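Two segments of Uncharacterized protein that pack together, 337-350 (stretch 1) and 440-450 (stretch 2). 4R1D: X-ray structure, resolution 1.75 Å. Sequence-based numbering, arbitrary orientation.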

ATOM      1  N   PRO A 337       5.028  27.974  -4.536  1.00 20.97           N
ATOM      2  CA  PRO A 337       3.850  27.315  -5.104  1.00 17.95           C
ATOM      3  C   PRO A 337       4.165  26.305  -6.200  1.00 18.55           C
ATOM      4  O   PRO A 337       5.190  26.403  -6.880  1.00 19.39           O
ATOM      5  N   TRP A 338       3.271  25.330  -6.351  1.00 16.26           N
ATOM      6  CA  TRP A 338       3.386  24.308  -7.380  1.00 17.46           C
ATOM      7  C   TRP A 338       2.061  24.062  -8.086  1.00 17.46           C
ATOM      8  O   TRP A 338       1.995  23.326  -9.053  1.00 17.35           O
ATOM      9  N   LEU A 339       0.994  24.689  -7.600  1.00 15.43           N
ATOM     10  CA  LEU A 339      -0.316  24.489  -8.190  1.00 16.05           C
ATOM     11  C   LEU A 339      -0.748  25.822  -8.749  1.00 18.63           C
ATOM     12  O   LEU A 339      -0.971  26.764  -7.992  1.00 16.51           O
ATOM     13  N   PHE A 340      -0.850  25.896 -10.067  1.00 17.47           N
ATOM     14  CA  PHE A 340      -1.052  27.175 -10.746  1.00 19.87           C
ATOM     15  C   PHE A 340      -2.366  27.235 -11.507  1.00 20.29           C
ATOM     16  O   PHE A 340      -2.681  26.352 -12.303  1.00 18.99           O
ATOM     17  N   LEU A 341      -3.127  28.302 -11.277  1.00 18.72           N
ATOM     18  CA  LEU A 341      -4.348  28.542 -12.017  1.00 16.54           C
ATOM     19  C   LEU A 341      -4.050  29.624 -13.052  1.00 26.60           C
ATOM     20  O   LEU A 341      -3.780  30.766 -12.687  1.00 22.46           O
ATOM     21  N   CYS A 342      -4.087  29.257 -14.332  1.00 22.06           N
ATOM     22  CA  CYS A 342      -3.646  30.146 -15.413  1.00 23.99           C
ATOM     23  C   CYS A 342      -4.755  30.389 -16.422  1.00 24.79           C
ATOM     24  O   CYS A 342      -5.700  29.603 -16.524  1.00 23.21           O
ATOM     25  N   ASP A 343      -4.629  31.473 -17.184  1.00 26.54           N
ATOM     26  CA  ASP A 343      -5.579  31.753 -18.248  1.00 26.54           C
ATOM     27  C   ASP A 343      -5.147  31.070 -19.551  1.00 31.75           C
ATOM     28  O   ASP A 343      -4.121  30.380 -19.591  1.00 28.12           O
ATOM     29  N   ALA A 344      -5.930  31.273 -20.609  1.00 29.84           N
ATOM     30  CA  ALA A 344      -5.667  30.659 -21.912  1.00 33.65           C
ATOM     31  C   ALA A 344      -4.276  30.971 -22.465  1.00 38.16           C
ATOM     32  O   ALA A 344      -3.723  30.188 -23.235  1.00 40.31           O
ATOM     33  N   GLN A 345      -3.710  32.111 -22.078  1.00 38.05           N
ATOM     34  CA  GLN A 345      -2.371  32.486 -22.532  1.00 36.23           C
ATOM     35  C   GLN A 345      -1.273  31.940 -21.616  1.00 38.77           C
ATOM     36  O   GLN A 345      -0.091  32.220 -21.818  1.00 41.29           O
ATOM     37  N   GLY A 346      -1.668  31.178 -20.598  1.00 33.95           N
ATOM     38  CA  GLY A 346      -0.716  30.556 -19.698  1.00 30.67           C
ATOM     39  C   GLY A 346      -0.274  31.449 -18.556  1.00 32.76           C
ATOM     40  O   GLY A 346       0.623  31.096 -17.788  1.00 32.57           O
ATOM     41  N   GLN A 347      -0.910  32.608 -18.433  1.00 28.31           N
ATOM     42  CA  GLN A 347      -0.553  33.555 -17.392  1.00 29.68           C
ATOM     43  C   GLN A 347      -1.324  33.262 -16.121  1.00 24.16           C
ATOM     44  O   GLN A 347      -2.529  32.998 -16.160  1.00 24.89           O
ATOM     45  N   VAL A 348      -0.617  33.308 -14.999  1.00 25.81           N
ATOM     46  CA  VAL A 348      -1.212  33.001 -13.708  1.00 25.90           C
ATOM     47  C   VAL A 348      -2.271  34.041 -13.367  1.00 27.59           C
ATOM     48  O   VAL A 348      -2.030  35.246 -13.493  1.00 24.20           O
ATOM     49  N   LEU A 349      -3.434  33.556 -12.943  1.00 24.07           N
ATOM     50  CA  LEU A 349      -4.592  34.386 -12.640  1.00 20.82           C
ATOM     51  C   LEU A 349      -4.431  35.112 -11.306  1.00 20.74           C
ATOM     52  O   LEU A 349      -3.534  34.799 -10.533  1.00 23.64           O
ATOM     53  N   LYS A 350      -5.304  36.086 -11.046  1.00 26.36           N
ATOM     54  CA  LYS A 350      -5.274  36.839  -9.792  1.00 23.55           C
ATOM     55  C   LYS A 350      -6.480  36.479  -8.939  1.00 24.12           C
ATOM     56  O   LYS A 350      -7.562  36.243  -9.478  1.00 25.15           O
ATOM     57  N   TRP A 440       4.753  16.134 -13.618  1.00 17.77           N
ATOM     58  CA  TRP A 440       3.705  16.993 -13.054  1.00 19.57           C
ATOM     59  C   TRP A 440       4.274  18.015 -12.077  1.00 17.30           C
ATOM     60  O   TRP A 440       3.619  18.403 -11.102  1.00 18.94           O
ATOM     61  N   ARG A 441       5.486  18.474 -12.365  1.00 19.40           N
ATOM     62  CA  ARG A 441       6.203  19.340 -11.440  1.00 18.01           C
ATOM     63  C   ARG A 441       5.480  20.679 -11.265  1.00 16.97           C
ATOM     64  O   ARG A 441       5.383  21.198 -10.154  1.00 15.11           O
ATOM     65  N   ASP A 442       4.996  21.243 -12.366  1.00 19.95           N
ATOM     66  CA  ASP A 442       4.072  22.367 -12.287  1.00 17.86           C
ATOM     67  C   ASP A 442       2.702  21.819 -12.573  1.00 18.68           C
ATOM     68  O   ASP A 442       2.454  21.294 -13.659  1.00 24.96           O
ATOM     69  N   LEU A 443       1.815  21.912 -11.592  1.00 16.77           N
ATOM     70  CA  LEU A 443       0.483  21.387 -11.748  1.00 17.33           C
ATOM     71  C   LEU A 443      -0.352  22.573 -12.195  1.00 21.35           C
ATOM     72  O   LEU A 443      -0.594  23.489 -11.416  1.00 18.40           O
ATOM     73  N   ILE A 444      -0.780  22.556 -13.452  1.00 16.97           N
ATOM     74  CA  ILE A 444      -1.431  23.721 -14.050  1.00 18.15           C
ATOM     75  C   ILE A 444      -2.865  23.462 -14.481  1.00 19.13           C
ATOM     76  O   ILE A 444      -3.135  22.553 -15.256  1.00 19.22           O
ATOM     77  N   TRP A 445      -3.786  24.276 -13.970  1.00 15.74           N
ATOM     78  CA  TRP A 445      -5.155  24.285 -14.451  1.00 14.89           C
ATOM     79  C   TRP A 445      -5.226  25.478 -15.385  1.00 22.81           C
ATOM     80  O   TRP A 445      -5.067  26.617 -14.945  1.00 22.20           O
ATOM     81  N   LYS A 446      -5.455  25.223 -16.664  1.00 20.63           N
ATOM     82  CA  LYS A 446      -5.497  26.299 -17.646  1.00 22.93           C
ATOM     83  C   LYS A 446      -6.926  26.492 -18.135  1.00 23.81           C
ATOM     84  O   LYS A 446      -7.577  25.542 -18.561  1.00 23.13           O
ATOM     85  N   GLY A 447      -7.429  27.722 -18.048  1.00 23.81           N
ATOM     86  CA  GLY A 447      -8.798  28.000 -18.438  1.00 21.59           C
ATOM     87  C   GLY A 447      -9.433  29.073 -17.571  1.00 22.44           C
ATOM     88  O   GLY A 447      -8.755  29.692 -16.757  1.00 25.55           O
ATOM     89  N   ASP A 448     -10.733  29.282 -17.740  1.00 23.76           N
ATOM     90  CA  ASP A 448     -11.444  30.350 -17.038  1.00 28.19           C
ATOM     91  C   ASP A 448     -12.292  29.803 -15.890  1.00 23.50           C
ATOM     92  O   ASP A 448     -13.297  29.145 -16.123  1.00 26.92           O
ATOM     93  N   PRO A 449     -11.874  30.068 -14.642  1.00 23.69           N
ATOM     94  CA  PRO A 449     -12.556  29.570 -13.440  1.00 22.71           C
ATOM     95  C   PRO A 449     -13.856  30.304 -13.139  1.00 28.93           C
ATOM     96  O   PRO A 449     -14.602  29.869 -12.268  1.00 27.73           O
ATOM     97  N   THR A 450     -14.120  31.401 -13.844  1.00 27.48           N
ATOM     98  CA  THR A 450     -15.274  32.242 -13.528  1.00 29.00           C
ATOM     99  C   THR A 450     -16.575  31.457 -13.326  1.00 27.40           C
ATOM    100  O   THR A 450     -17.224  31.589 -12.291  1.00 32.50           O
TER

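Neighbouring parallel strands pack their side chains in two layers, one on each face of the sheet, and strands 339-342 and 443-446 illustrate the rule. On one face lie Leu-339, Leu-341, Leu-443 and Trp-445. Leu-339 (chi1 t, chi2 p) brings CD1 within 3.8 Å of Leu-443 CD1 and within 4.0 Å of Trp-445 CD1, so one methyl touches two partners. Leu-341 (chi1 m) adds its own CD1, 3.8 Å from Trp-445 CD1; the indole, also m, thus meets both leucines. On the other face, Cys-342 (m) sets SG 3.9 Å from Ile-444 CG2, while the ring of Phe-340 (m) lies more loosely, CD2 4.3 Å from Ile-444 CG1.

Beyond the strand ends the packing continues. Trp-338 (p) presents its ring edge to Leu-443, CE3 to CB 4.1 Å, and Leu-349 (m, t) points toward Pro-449, CD1 to CG 3.5 Å.

Polarity enters at the margins. Asp-442 OD1 approaches Phe-340 CE2 at 3.5 Å, its carboxylate being hydrogen-bonded elsewhere in the structure. Lys-446, t at chi1 and chi2, lays its aliphatic chain along the turn from Asp-343 to Gly-346: CG is 3.4 Å from Asp-343 O and CE 4.2 Å from Gly-346 CA. Its NZ is satisfied elsewhere in the structure.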

ATOM      1  CB  PRO A 337       3.038  28.480  -5.671  1.00 18.46           C
ATOM      2  CG  PRO A 337       4.057  29.547  -5.960  1.00 17.00           C
ATOM      3  CD  PRO A 337       5.055  29.419  -4.834  1.00 19.68           C
ATOM      4  CB  TRP A 338       3.920  23.009  -6.773  1.00 16.05           C
ATOM      5  CG  TRP A 338       3.186  22.519  -5.547  1.00 18.58           C
ATOM      6  CD1 TRP A 338       3.523  22.752  -4.244  1.00 17.01           C
ATOM      7  CD2 TRP A 338       2.017  21.690  -5.514  1.00 14.77           C
ATOM      8  NE1 TRP A 338       2.638  22.119  -3.404  1.00 15.43           N
ATOM      9  CE2 TRP A 338       1.698  21.471  -4.159  1.00 17.20           C
ATOM     10  CE3 TRP A 338       1.205  21.121  -6.501  1.00 15.26           C
ATOM     11  CZ2 TRP A 338       0.602  20.693  -3.761  1.00 17.41           C
ATOM     12  CZ3 TRP A 338       0.111  20.354  -6.102  1.00 18.25           C
ATOM     13  CH2 TRP A 338      -0.173  20.151  -4.744  1.00 16.67           C
ATOM     14  CB  LEU A 339      -1.322  24.032  -7.132  1.00 15.09           C
ATOM     15  CG  LEU A 339      -2.784  23.921  -7.589  1.00 17.56           C
ATOM     16  CD1 LEU A 339      -2.963  22.864  -8.673  1.00 16.90           C
ATOM     17  CD2 LEU A 339      -3.720  23.620  -6.415  1.00 18.18           C
ATOM     18  CB  PHE A 340       0.101  27.445 -11.718  1.00 20.40           C
ATOM     19  CG  PHE A 340       1.459  27.366 -11.088  1.00 20.60           C
ATOM     20  CD1 PHE A 340       1.993  28.455 -10.417  1.00 20.87           C
ATOM     21  CD2 PHE A 340       2.202  26.196 -11.159  1.00 17.48           C
ATOM     22  CE1 PHE A 340       3.244  28.391  -9.842  1.00 22.27           C
ATOM     23  CE2 PHE A 340       3.452  26.115 -10.586  1.00 20.88           C
ATOM     24  CZ  PHE A 340       3.986  27.219  -9.923  1.00 21.93           C
ATOM     25  CB  LEU A 341      -5.449  29.010 -11.067  1.00 21.72           C
ATOM     26  CG  LEU A 341      -6.299  27.966 -10.325  1.00 28.57           C
ATOM     27  CD1 LEU A 341      -5.534  26.698  -9.941  1.00 19.92           C
ATOM     28  CD2 LEU A 341      -6.978  28.586  -9.110  1.00 24.19           C
ATOM     29  CB  CYS A 342      -2.455  29.532 -16.152  1.00 23.37           C
ATOM     30  SG  CYS A 342      -1.013  29.201 -15.122  1.00 24.97           S
ATOM     31  CB  ASP A 343      -5.766  33.268 -18.444  1.00 28.90           C
ATOM     32  CG  ASP A 343      -4.493  33.979 -18.898  1.00 33.05           C
ATOM     33  OD1 ASP A 343      -3.602  33.342 -19.501  1.00 29.38           O
ATOM     34  OD2 ASP A 343      -4.389  35.202 -18.667  1.00 34.32           O
ATOM     35  CB  ALA A 344      -6.742  31.064 -22.916  1.00 37.62           C
ATOM     36  CB  GLN A 345      -2.241  34.010 -22.647  1.00 43.24           C
ATOM     37  CG  GLN A 345      -3.090  34.640 -23.746  1.00 47.61           C
ATOM     38  CD  GLN A 345      -4.579  34.432 -23.532  1.00 41.27           C
ATOM     39  OE1 GLN A 345      -5.178  35.011 -22.623  1.00 53.88           O
ATOM     40  NE2 GLN A 345      -5.183  33.594 -24.364  1.00 47.33           N
ATOM     41  CB  GLN A 347      -0.819  34.990 -17.848  1.00 35.06           C
ATOM     42  CG  GLN A 347       0.018  35.408 -19.043  1.00 41.81           C
ATOM     43  CD  GLN A 347       1.492  35.100 -18.856  1.00 46.79           C
ATOM     44  OE1 GLN A 347       2.094  34.378 -19.656  1.00 51.36           O
ATOM     45  NE2 GLN A 347       2.084  35.645 -17.796  1.00 35.99           N
ATOM     46  CB  VAL A 348      -0.158  32.965 -12.597  1.00 27.81           C
ATOM     47  CG1 VAL A 348      -0.829  32.757 -11.247  1.00 25.34           C
ATOM     48  CG2 VAL A 348       0.869  31.875 -12.873  1.00 28.38           C
ATOM     49  CB  LEU A 349      -5.845  33.514 -12.615  1.00 20.35           C
ATOM     50  CG  LEU A 349      -6.210  32.900 -13.966  1.00 24.63           C
ATOM     51  CD1 LEU A 349      -7.361  31.893 -13.828  1.00 23.77           C
ATOM     52  CD2 LEU A 349      -6.568  34.012 -14.954  1.00 28.83           C
ATOM     53  CB  LYS A 350      -5.295  38.344 -10.077  1.00 30.14           C
ATOM     54  CG  LYS A 350      -3.932  39.014 -10.125  1.00 35.08           C
ATOM     55  CD  LYS A 350      -2.940  38.241 -10.952  1.00 36.42           C
ATOM     56  CE  LYS A 350      -1.655  39.038 -11.162  1.00 41.37           C
ATOM     57  NZ  LYS A 350      -1.859  40.178 -12.096  1.00 51.67           N
ATOM     58  CB  TRP A 440       2.606  16.141 -12.394  1.00 18.72           C
ATOM     59  CG  TRP A 440       1.966  15.256 -13.400  1.00 19.52           C
ATOM     60  CD1 TRP A 440       2.124  13.908 -13.530  1.00 21.46           C
ATOM     61  CD2 TRP A 440       1.115  15.670 -14.474  1.00 19.35           C
ATOM     62  NE1 TRP A 440       1.403  13.451 -14.613  1.00 22.11           N
ATOM     63  CE2 TRP A 440       0.774  14.516 -15.207  1.00 21.06           C
ATOM     64  CE3 TRP A 440       0.599  16.905 -14.880  1.00 20.56           C
ATOM     65  CZ2 TRP A 440      -0.054  14.560 -16.324  1.00 21.66           C
ATOM     66  CZ3 TRP A 440      -0.223  16.951 -15.986  1.00 19.95           C
ATOM     67  CH2 TRP A 440      -0.542  15.787 -16.701  1.00 22.94           C
ATOM     68  CB  ARG A 441       7.638  19.538 -11.920  1.00 17.73           C
ATOM     69  CG  ARG A 441       8.501  20.331 -10.956  1.00 12.74           C
ATOM     70  CD  ARG A 441       8.553  21.830 -11.328  1.00 19.04           C
ATOM     71  NE  ARG A 441       9.369  22.546 -10.364  1.00 18.76           N
ATOM     72  CZ  ARG A 441      10.146  23.595 -10.637  1.00 19.95           C
ATOM     73  NH1 ARG A 441      10.230  24.081 -11.870  1.00 16.68           N
ATOM     74  NH2 ARG A 441      10.851  24.139  -9.662  1.00 17.97           N
ATOM     75  CB  ASP A 442       4.403  23.454 -13.317  1.00 18.74           C
ATOM     76  CG  ASP A 442       5.713  24.147 -13.028  1.00 21.99           C
ATOM     77  OD1 ASP A 442       6.103  24.206 -11.846  1.00 23.23           O
ATOM     78  OD2 ASP A 442       6.359  24.640 -13.977  1.00 24.11           O
ATOM     79  CB  LEU A 443      -0.019  20.831 -10.420  1.00 16.82           C
ATOM     80  CG  LEU A 443      -1.138  19.788 -10.472  1.00 17.47           C
ATOM     81  CD1 LEU A 443      -2.289  20.283 -11.333  1.00 21.03           C
ATOM     82  CD2 LEU A 443      -0.601  18.481 -11.006  1.00 20.13           C
ATOM     83  CB  ILE A 444      -0.657  24.203 -15.289  1.00 18.50           C
ATOM     84  CG1 ILE A 444       0.784  24.563 -14.918  1.00 21.11           C
ATOM     85  CG2 ILE A 444      -1.379  25.389 -15.937  1.00 20.10           C
ATOM     86  CD1 ILE A 444       1.761  24.418 -16.101  1.00 22.70           C
ATOM     87  CB  TRP A 445      -6.127  24.550 -13.309  1.00 18.51           C
ATOM     88  CG  TRP A 445      -6.490  23.380 -12.438  1.00 18.35           C
ATOM     89  CD1 TRP A 445      -6.037  23.127 -11.168  1.00 23.05           C
ATOM     90  CD2 TRP A 445      -7.431  22.347 -12.739  1.00 19.56           C
ATOM     91  NE1 TRP A 445      -6.631  21.990 -10.672  1.00 19.42           N
ATOM     92  CE2 TRP A 445      -7.489  21.492 -11.616  1.00 19.76           C
ATOM     93  CE3 TRP A 445      -8.231  22.058 -13.849  1.00 17.28           C
ATOM     94  CZ2 TRP A 445      -8.308  20.366 -11.576  1.00 16.75           C
ATOM     95  CZ3 TRP A 445      -9.047  20.940 -13.806  1.00 20.22           C
ATOM     96  CH2 TRP A 445      -9.069  20.100 -12.681  1.00 20.62           C
ATOM     97  CB  LYS A 446      -4.561  25.970 -18.807  1.00 23.36           C
ATOM     98  CG  LYS A 446      -4.501  27.036 -19.876  1.00 28.88           C
ATOM     99  CD  LYS A 446      -3.650  26.586 -21.047  1.00 31.51           C
ATOM    100  CE  LYS A 446      -2.177  26.809 -20.782  1.00 39.58           C
ATOM    101  NZ  LYS A 446      -1.389  26.775 -22.051  1.00 52.04           N
ATOM    102  CB  ASP A 448     -12.323  31.125 -18.026  1.00 26.33           C
ATOM    103  CG  ASP A 448     -13.205  32.145 -17.344  1.00 29.95           C
ATOM    104  OD1 ASP A 448     -12.835  32.611 -16.248  1.00 30.48           O
ATOM    105  OD2 ASP A 448     -14.268  32.482 -17.906  1.00 37.08           O
ATOM    106  CB  PRO A 449     -11.550  29.844 -12.318  1.00 30.17           C
ATOM    107  CG  PRO A 449     -10.263  30.183 -12.995  1.00 29.56           C
ATOM    108  CD  PRO A 449     -10.601  30.733 -14.325  1.00 22.72           C
ATOM    109  CB  THR A 450     -15.488  33.349 -14.579  1.00 28.00           C
ATOM    110  OG1 THR A 450     -14.294  34.140 -14.703  1.00 32.49           O
ATOM    111  CG2 THR A 450     -16.650  34.237 -14.171  1.00 32.69           C
TER